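PDB 1UTY: Non-structural protein NS2 from Bluetongue virus, which binds single-stranded RNA, here represented by its RNA-binding domain alone, the N-terminal part of a longer viral protein. Local coordinates for residues A65-I68 with D73-S76; Y34-I39 with N50-G55; Y56-P61 with L77-H82. All coordinates share one frame; numbering follows the deposited sequence.

Contact 1 (A65-I68 with D73-S76); sequences AYRI and DIIS
Arg67 and Ser76 stand together on one face of two antiparallel neighbours in the sheet, and the arginine takes the serine side-on. Its NE lies 2.9 Å from Ser76 OG and its NH2 3.0 Å from the same oxygen, so two N-H groups converge on one hydroxyl close to the guanidinium plane, 14° out of it. The chain leaves the backbone with CG anti to N (chi1 179°) and bends at chi3 (-93°), bringing the edge carrying NE round to the serine. A salt bridge from NH2 to Glu92 adds a second hold. Ile74 crosses the aliphatic part of the same arginine, its CG2 3.6 Å from Arg67 CG.

On the other face, Ile68 and Ile75 lie side by side and point the same way, with Ile68 CG2 4.0 Å from Ile75 CD1; Tyr56 packs against both. The backbones bond reciprocally, Ile68 N to Ile75 O at 2.8 Å and Ile75 N to Ile68 O at 3.1 Å. A hydrogen-bonded pair, Ile68 with Ile75, next to a non-hydrogen-bonded one, Arg67 with Ser76, is the alternation of antiparallel strands, and as 64-70 and 73-79 follow each other in the chain they form a beta hairpin.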
loop_
_atom_site.group_PDB
_atom_site.type_symbol
_atom_site.label_atom_id
_atom_site.label_comp_id
_atom_site.label_asym_id
_atom_site.label_seq_id
_atom_site.Cartn_x
_atom_site.Cartn_y
_atom_site.Cartn_z
ATOM N N ALA A 65 5.862 10.185 -3.913
ATOM C CA ALA A 65 5.412 9.038 -4.669
ATOM C C ALA A 65 4.207 8.436 -3.953
ATOM O O ALA A 65 4.302 8.065 -2.790
ATOM C CB ALA A 65 6.520 8.020 -4.756
ATOM N N TYR A 66 3.073 8.356 -4.651
ATOM C CA TYR A 66 1.833 7.847 -4.073
ATOM C C TYR A 66 1.250 6.715 -4.925
ATOM O O TYR A 66 1.062 6.859 -6.129
ATOM C CB TYR A 66 0.806 8.968 -3.936
ATOM C CG TYR A 66 1.280 10.161 -3.139
ATOM C CD1 TYR A 66 1.194 10.163 -1.758
ATOM C CD2 TYR A 66 1.802 11.298 -3.769
ATOM C CE1 TYR A 66 1.613 11.243 -1.018
ATOM C CE2 TYR A 66 2.214 12.396 -3.037
ATOM C CZ TYR A 66 2.116 12.353 -1.656
ATOM O OH TYR A 66 2.515 13.401 -0.879
ATOM N N ARG A 67 0.976 5.589 -4.282
ATOM C CA ARG A 67 0.381 4.444 -4.957
ATOM C C ARG A 67 -0.981 4.157 -4.357
ATOM O O ARG A 67 -1.077 3.716 -3.215
ATOM C CB ARG A 67 1.288 3.223 -4.824
ATOM C CG ARG A 67 0.762 1.949 -5.470
ATOM C CD ARG A 67 1.854 0.905 -5.704
ATOM N NE ARG A 67 2.434 1.021 -7.049
ATOM C CZ ARG A 67 3.601 0.483 -7.435
ATOM N NH1 ARG A 67 4.364 -0.206 -6.570
ATOM N NH2 ARG A 67 4.005 0.631 -8.695
ATOM N N ILE A 68 -2.038 4.417 -5.117
ATOM C CA ILE A 68 -3.371 4.100 -4.630
ATOM C C ILE A 68 -3.641 2.618 -4.814
ATOM O O ILE A 68 -3.525 2.109 -5.915
ATOM C CB ILE A 68 -4.442 4.942 -5.335
ATOM C CG1 ILE A 68 -4.273 6.422 -4.981
ATOM C CG2 ILE A 68 -5.839 4.442 -4.955
ATOM C CD1 ILE A 68 -4.880 7.385 -6.006
ATOM N N ASP A 73 -6.944 -2.760 -8.943
ATOM C CA ASP A 73 -6.673 -1.441 -9.508
ATOM C C ASP A 73 -5.611 -0.720 -8.690
ATOM O O ASP A 73 -5.829 -0.382 -7.522
ATOM C CB ASP A 73 -7.947 -0.596 -9.555
ATOM C CG ASP A 73 -8.966 -1.119 -10.545
ATOM O OD1 ASP A 73 -8.604 -1.890 -11.461
ATOM O OD2 ASP A 73 -10.172 -0.810 -10.483
ATOM N N ILE A 74 -4.458 -0.499 -9.313
ATOM C CA ILE A 74 -3.328 0.178 -8.676
ATOM C C ILE A 74 -2.930 1.387 -9.523
ATOM O O ILE A 74 -2.586 1.241 -10.703
ATOM C CB ILE A 74 -2.140 -0.804 -8.501
ATOM C CG1 ILE A 74 -2.580 -2.055 -7.727
ATOM C CG2 ILE A 74 -1.034 -0.158 -7.744
ATOM C CD1 ILE A 74 -1.794 -3.302 -8.032
ATOM N N ILE A 75 -2.992 2.573 -8.923
ATOM C CA ILE A 75 -2.611 3.816 -9.601
ATOM C C ILE A 75 -1.350 4.417 -8.972
ATOM O O ILE A 75 -1.355 4.766 -7.797
ATOM C CB ILE A 75 -3.776 4.838 -9.572
ATOM C CG1 ILE A 75 -5.090 4.172 -9.994
ATOM C CG2 ILE A 75 -3.482 6.007 -10.506
ATOM C CD1 ILE A 75 -6.186 4.243 -8.959
ATOM N N SER A 76 -0.280 4.528 -9.754
ATOM C CA SER A 76 0.995 5.032 -9.236
ATOM C C SER A 76 1.233 6.449 -9.720
ATOM O O SER A 76 1.191 6.709 -10.921
ATOM C CB SER A 76 2.172 4.158 -9.678
ATOM O OG SER A 76 1.974 2.812 -9.310
#

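Contact 2 (Y34-I39 with N50-G55); sequences YCQIKI and NPEPKG
This is a side-chain contact between a strand and a loop, made without a hydrogen bond across it: residues 50-55, which lead from strand 44-48 to strand 56-59, pass over side chains of strand 34-39. Tyr34 and Pro51 carry the apolar part. The proline crosses the tyrosine ring at a slant, bringing its CD to 3.5 Å from Tyr34 CE2, and Tyr34 CE2 is also 3.7 Å from Asn50 CA. Tyr34 OH bonds to the carbonyl oxygen of Pro145 of the second subunit, and Val147 of that subunit packs on Pro51, so the tyrosine-proline pair also belongs to the dimer interface.

Two residues along the strand, Gln36 runs out extended with CG anti to the backbone N (chi1 177°) and meets the carboxylate of Glu52 at roughly a right angle. Gln36 NE2 stays 3.7 Å from Glu52 OE1, with amide and carboxylate planes 72° apart; the amide nitrogen instead bonds to Asn11 OD1. Within the loop, Asn50 ND2 reaches Pro51 O at 2.9 Å from above the carbonyl plane, and it also bonds to Gln109 O, tying the loop to strand 97-110. Beyond Glu52 the chain reverses, Gly55 N bonding to Glu52 O at 3.0 Å, in a type II beta turn with Pro53 and Lys54 at its corners, which brings the connection round to strand 56-59.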
loop_
_atom_site.group_PDB
_atom_site.type_symbol
_atom_site.label_atom_id
_atom_site.label_comp_id
_atom_site.label_asym_id
_atom_site.label_seq_id
_atom_site.Cartn_x
_atom_site.Cartn_y
_atom_site.Cartn_z
ATOM N N TYR A 34 -9.551 21.059 -6.368
ATOM C CA TYR A 34 -8.862 19.855 -6.864
ATOM C C TYR A 34 -8.088 20.057 -8.147
ATOM O O TYR A 34 -8.408 20.949 -8.952
ATOM C CB TYR A 34 -9.841 18.698 -7.077
ATOM C CG TYR A 34 -10.688 18.422 -5.872
ATOM C CD1 TYR A 34 -10.230 17.589 -4.844
ATOM C CD2 TYR A 34 -11.953 19.002 -5.746
ATOM C CE1 TYR A 34 -11.027 17.344 -3.704
ATOM C CE2 TYR A 34 -12.745 18.768 -4.616
ATOM C CZ TYR A 34 -12.283 17.936 -3.608
ATOM O OH TYR A 34 -13.078 17.721 -2.503
ATOM N N CYS A 35 -7.080 19.204 -8.342
ATOM C CA CYS A 35 -6.557 18.988 -9.676
ATOM C C CYS A 35 -6.944 17.602 -10.165
ATOM O O CYS A 35 -6.495 16.589 -9.598
ATOM C CB CYS A 35 -5.046 19.179 -9.726
ATOM S SG CYS A 35 -4.441 19.271 -11.416
ATOM N N GLN A 36 -7.781 17.544 -11.197
ATOM C CA GLN A 36 -8.140 16.255 -11.782
ATOM C C GLN A 36 -7.025 15.680 -12.669
ATOM O O GLN A 36 -6.530 16.359 -13.593
ATOM C CB GLN A 36 -9.437 16.349 -12.582
ATOM C CG GLN A 36 -9.829 15.051 -13.283
ATOM C CD GLN A 36 -11.062 15.208 -14.194
ATOM O OE1 GLN A 36 -11.389 16.317 -14.616
ATOM N NE2 GLN A 36 -11.723 14.105 -14.505
ATOM N N ILE A 37 -6.646 14.426 -12.380
ATOM C CA ILE A 37 -5.811 13.628 -13.272
ATOM C C ILE A 37 -6.613 12.454 -13.821
ATOM O O ILE A 37 -7.057 11.593 -13.076
ATOM C CB ILE A 37 -4.542 13.123 -12.549
ATOM C CG1 ILE A 37 -3.816 14.309 -11.907
ATOM C CG2 ILE A 37 -3.628 12.358 -13.532
ATOM C CD1 ILE A 37 -2.684 13.905 -11.002
ATOM N N LYS A 38 -6.800 12.444 -15.133
ATOM C CA LYS A 38 -7.536 11.388 -15.807
ATOM C C LYS A 38 -6.561 10.509 -16.575
ATOM O O LYS A 38 -5.796 11.004 -17.403
ATOM C CB LYS A 38 -8.571 11.970 -16.757
ATOM C CG LYS A 38 -9.437 10.919 -17.446
ATOM C CD LYS A 38 -10.751 11.523 -17.947
ATOM C CE LYS A 38 -10.589 12.157 -19.320
ATOM N NZ LYS A 38 -11.851 12.848 -19.787
ATOM N N ILE A 39 -6.587 9.209 -16.280
ATOM C CA ILE A 39 -5.723 8.241 -16.962
ATOM C C ILE A 39 -6.598 7.323 -17.792
ATOM O O ILE A 39 -7.632 6.871 -17.314
ATOM C CB ILE A 39 -4.901 7.418 -15.940
ATOM C CG1 ILE A 39 -3.990 8.322 -15.124
ATOM C CG2 ILE A 39 -4.037 6.377 -16.650
ATOM C CD1 ILE A 39 -3.510 7.660 -13.852
ATOM N N ASN A 50 -14.962 19.688 -7.981
ATOM C CA ASN A 50 -15.388 18.502 -7.245
ATOM C C ASN A 50 -15.002 17.169 -7.900
ATOM O O ASN A 50 -14.836 17.092 -9.118
ATOM C CB ASN A 50 -16.901 18.570 -6.922
ATOM C CG ASN A 50 -17.775 18.395 -8.147
ATOM O OD1 ASN A 50 -18.145 19.369 -8.798
ATOM N ND2 ASN A 50 -18.106 17.151 -8.469
ATOM N N PRO A 51 -14.847 16.127 -7.090
ATOM C CA PRO A 51 -14.618 14.779 -7.625
ATOM C C PRO A 51 -15.881 14.212 -8.284
ATOM O O PRO A 51 -16.993 14.553 -7.908
ATOM C CB PRO A 51 -14.255 13.961 -6.384
ATOM C CG PRO A 51 -14.867 14.682 -5.261
ATOM C CD PRO A 51 -14.893 16.143 -5.616
ATOM N N GLU A 52 -15.680 13.347 -9.264
ATOM C CA GLU A 52 -16.762 12.727 -10.010
ATOM C C GLU A 52 -17.029 11.351 -9.417
ATOM O O GLU A 52 -16.181 10.824 -8.696
ATOM C CB GLU A 52 -16.348 12.578 -11.466
ATOM C CG GLU A 52 -16.061 13.892 -12.174
ATOM C CD GLU A 52 -15.643 13.691 -13.622
ATOM O OE1 GLU A 52 -15.092 12.604 -13.953
ATOM O OE2 GLU A 52 -15.863 14.625 -14.428
ATOM N N PRO A 53 -18.200 10.773 -9.704
ATOM C CA PRO A 53 -18.536 9.421 -9.241
ATOM C C PRO A 53 -17.470 8.395 -9.609
ATOM O O PRO A 53 -16.847 8.499 -10.660
ATOM C CB PRO A 53 -19.837 9.116 -9.977
ATOM C CG PRO A 53 -20.445 10.442 -10.178
ATOM C CD PRO A 53 -19.308 11.387 -10.457
ATOM N N LYS A 54 -17.260 7.419 -8.736
ATOM C CA LYS A 54 -16.233 6.398 -8.942
ATOM C C LYS A 54 -14.808 6.981 -8.963
ATOM O O LYS A 54 -13.851 6.282 -9.261
ATOM C CB LYS A 54 -16.535 5.576 -10.211
ATOM N N GLY A 55 -14.673 8.263 -8.631
ATOM C CA GLY A 55 -13.374 8.912 -8.563
ATOM C C GLY A 55 -12.610 8.723 -7.255
ATOM O O GLY A 55 -13.186 8.358 -6.208
#

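Contact 3 (Y56-P61 with L77-H82); sequences YVLNVP and LMLTPH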
loop_
_atom_site.group_PDB
_atom_site.type_symbol
_atom_site.label_atom_id
_atom_site.label_comp_id
_atom_site.label_asym_id
_atom_site.label_seq_id
_atom_site.Cartn_x
_atom_site.Cartn_y
_atom_site.Cartn_z
ATOM N N TYR A 56 -11.310 8.987 -7.324
ATOM C CA TYR A 56 -10.412 8.912 -6.171
ATOM C C TYR A 56 -10.081 10.322 -5.721
ATOM O O TYR A 56 -9.669 11.149 -6.540
ATOM C CB TYR A 56 -9.098 8.188 -6.537
ATOM C CG TYR A 56 -9.293 6.759 -6.980
ATOM C CD1 TYR A 56 -9.771 6.455 -8.259
ATOM C CD2 TYR A 56 -9.023 5.707 -6.115
ATOM C CE1 TYR A 56 -9.978 5.128 -8.654
ATOM C CE2 TYR A 56 -9.218 4.394 -6.501
ATOM C CZ TYR A 56 -9.688 4.115 -7.765
ATOM O OH TYR A 56 -9.858 2.812 -8.127
ATOM N N VAL A 57 -10.272 10.606 -4.440
ATOM C CA VAL A 57 -9.750 11.834 -3.877
ATOM C C VAL A 57 -8.414 11.479 -3.244
ATOM O O VAL A 57 -8.335 10.676 -2.317
ATOM C CB VAL A 57 -10.699 12.478 -2.840
ATOM C CG1 VAL A 57 -10.022 13.628 -2.119
ATOM C CG2 VAL A 57 -11.980 12.952 -3.506
ATOM N N LEU A 58 -7.362 12.058 -3.793
ATOM C CA LEU A 58 -6.037 11.882 -3.268
ATOM C C LEU A 58 -5.660 13.155 -2.514
ATOM O O LEU A 58 -5.236 14.155 -3.104
ATOM C CB LEU A 58 -5.062 11.583 -4.406
ATOM C CG LEU A 58 -3.602 11.322 -4.015
ATOM C CD1 LEU A 58 -3.515 10.252 -2.895
ATOM C CD2 LEU A 58 -2.783 10.937 -5.260
ATOM N N ASN A 59 -5.873 13.106 -1.205
ATOM C CA ASN A 59 -5.506 14.168 -0.288
ATOM C C ASN A 59 -4.026 13.967 0.034
ATOM O O ASN A 59 -3.644 12.946 0.635
ATOM C CB ASN A 59 -6.389 14.043 0.952
ATOM C CG ASN A 59 -6.134 15.129 2.018
ATOM O OD1 ASN A 59 -5.180 15.882 1.954
ATOM N ND2 ASN A 59 -6.994 15.164 3.025
ATOM N N VAL A 60 -3.176 14.893 -0.415
ATOM C CA VAL A 60 -1.750 14.835 -0.059
ATOM C C VAL A 60 -1.282 16.114 0.628
ATOM O O VAL A 60 -1.898 17.154 0.446
ATOM C CB VAL A 60 -0.815 14.475 -1.274
ATOM C CG1 VAL A 60 -1.274 13.197 -1.955
ATOM C CG2 VAL A 60 -0.704 15.607 -2.263
ATOM N N PRO A 61 -0.213 16.033 1.426
ATOM C CA PRO A 61 0.353 17.218 2.096
ATOM C C PRO A 61 1.499 17.917 1.328
ATOM O O PRO A 61 1.947 18.987 1.765
ATOM C CB PRO A 61 0.895 16.628 3.397
ATOM C CG PRO A 61 1.416 15.252 2.944
ATOM C CD PRO A 61 0.509 14.803 1.807
ATOM N N LEU A 77 1.509 7.356 -8.790
ATOM C CA LEU A 77 1.635 8.762 -9.139
ATOM C C LEU A 77 2.890 9.389 -8.547
ATOM O O LEU A 77 3.193 9.223 -7.351
ATOM C CB LEU A 77 0.412 9.548 -8.679
ATOM C CG LEU A 77 -0.966 9.085 -9.128
ATOM C CD1 LEU A 77 -1.648 8.288 -7.986
ATOM C CD2 LEU A 77 -1.798 10.290 -9.543
ATOM N N MET A 78 3.618 10.096 -9.401
ATOM C CA MET A 78 4.684 10.977 -8.954
ATOM C C MET A 78 4.181 12.411 -8.969
ATOM O O MET A 78 3.920 12.978 -10.034
ATOM C CB MET A 78 5.903 10.842 -9.858
ATOM C CG MET A 78 6.574 9.490 -9.817
ATOM S SD MET A 78 7.101 9.020 -8.153
ATOM C CE MET A 78 7.970 7.562 -8.557
ATOM N N LEU A 79 4.019 12.996 -7.788
ATOM C CA LEU A 79 3.605 14.400 -7.702
ATOM C C LEU A 79 4.771 15.225 -7.234
ATOM O O LEU A 79 5.198 15.092 -6.077
ATOM C CB LEU A 79 2.405 14.576 -6.759
ATOM C CG LEU A 79 1.221 13.628 -6.988
ATOM C CD1 LEU A 79 0.127 13.888 -5.959
ATOM C CD2 LEU A 79 0.668 13.719 -8.459
ATOM N N THR A 80 5.313 16.052 -8.122
ATOM C CA THR A 80 6.418 16.907 -7.734
ATOM C C THR A 80 5.962 18.349 -7.718
ATOM O O THR A 80 4.818 18.625 -8.096
ATOM C CB THR A 80 7.668 16.717 -8.653
ATOM O OG1 THR A 80 7.416 17.296 -9.933
ATOM C CG2 THR A 80 7.927 15.233 -8.932
ATOM N N PRO A 81 6.839 19.266 -7.282
ATOM C CA PRO A 81 6.562 20.701 -7.396
ATOM C C PRO A 81 6.518 21.124 -8.858
ATOM O O PRO A 81 5.899 22.134 -9.181
ATOM C CB PRO A 81 7.766 21.368 -6.698
ATOM C CG PRO A 81 8.464 20.289 -5.940
ATOM C CD PRO A 81 8.150 19.004 -6.655
ATOM N N HIS A 82 7.158 20.360 -9.739
ATOM C CA HIS A 82 7.268 20.780 -11.138
ATOM C C HIS A 82 6.652 19.815 -12.150
ATOM O O HIS A 82 6.855 19.977 -13.336
ATOM C CB HIS A 82 8.740 21.022 -11.493
ATOM C CG HIS A 82 9.406 22.056 -10.637
ATOM N ND1 HIS A 82 8.964 23.363 -10.569
ATOM C CD2 HIS A 82 10.468 21.971 -9.801
ATOM C CE1 HIS A 82 9.733 24.040 -9.734
ATOM N NE2 HIS A 82 10.654 23.218 -9.255
#
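Leu58 is the first residue of 56-61 to meet the other segment. Its side chain leaves with CG anti to the backbone N (chi1 -178°) and sends CD2 toward Leu77, whose CD1 comes to meet it tip to tip at 4.0 Å. The same CD2 lies 4.2 Å from Leu79 CD1, so one methyl group of Leu58 touches two leucines that stand two residues apart and point to the same side of their strand. Ile12, on strand 10-15, packs against both Leu58 and Leu77 and extends this apolar cluster.

The backbones are far apart where the side chains meet: the CA atoms of Leu58 and Leu77 are 10.2 Å from each other, about twice the spacing of paired strands. Strands 56-59 and 73-79 belong to one mixed beta sheet but are not neighbours in it, since strands 113-123, 97-110 and 64-70 come between them in the sheet order. This is consistent with a strongly curled sheet, whose separated strands meet through their side chains, and the contact is one of hydrophobic filling, with no hydrogen bond between the two segments.

Two residues further on, Val60 again points toward 77-82. It meets Leu79 at a slant, with Val60 CG2 4.2 Å from Leu79 CD1. The valine sets CG1 anti to its carbonyl carbon (chi1 -53°), which places CG2 between the backbone N and the carbonyl carbon, and it is this second branch that touches the leucine. Tyr66 of strand 64-70 packs on Val60 too, and on Pro61, where the segment ends. In the other segment, Thr80 OG1 accepts from His82 N at 3.1 Å, an ST turn.

All three contacts draw on one mixed sheet. Along the chain contact 2 closes first, and contact 1 is then nested inside the loop that contact 3 closes, both using strand 73-79. Centres lie about 10 Å apart for contacts 1 and 3, about 12 Å for 2 and 3, and about 14 Å for 1 and 2. Ile37 of contact 2 packs on Leu77 and Leu79 of contact 3, Ile39 packs on Ile75 of contact 1, and Tyr66 O probably accepts a hydrogen bond from Leu77 N. Local hairpin pairing, loop cover and cross-sheet packing are thus joined by apolar side chains within the RNA-binding domain, and residues of all three contacts also reach the second subunit.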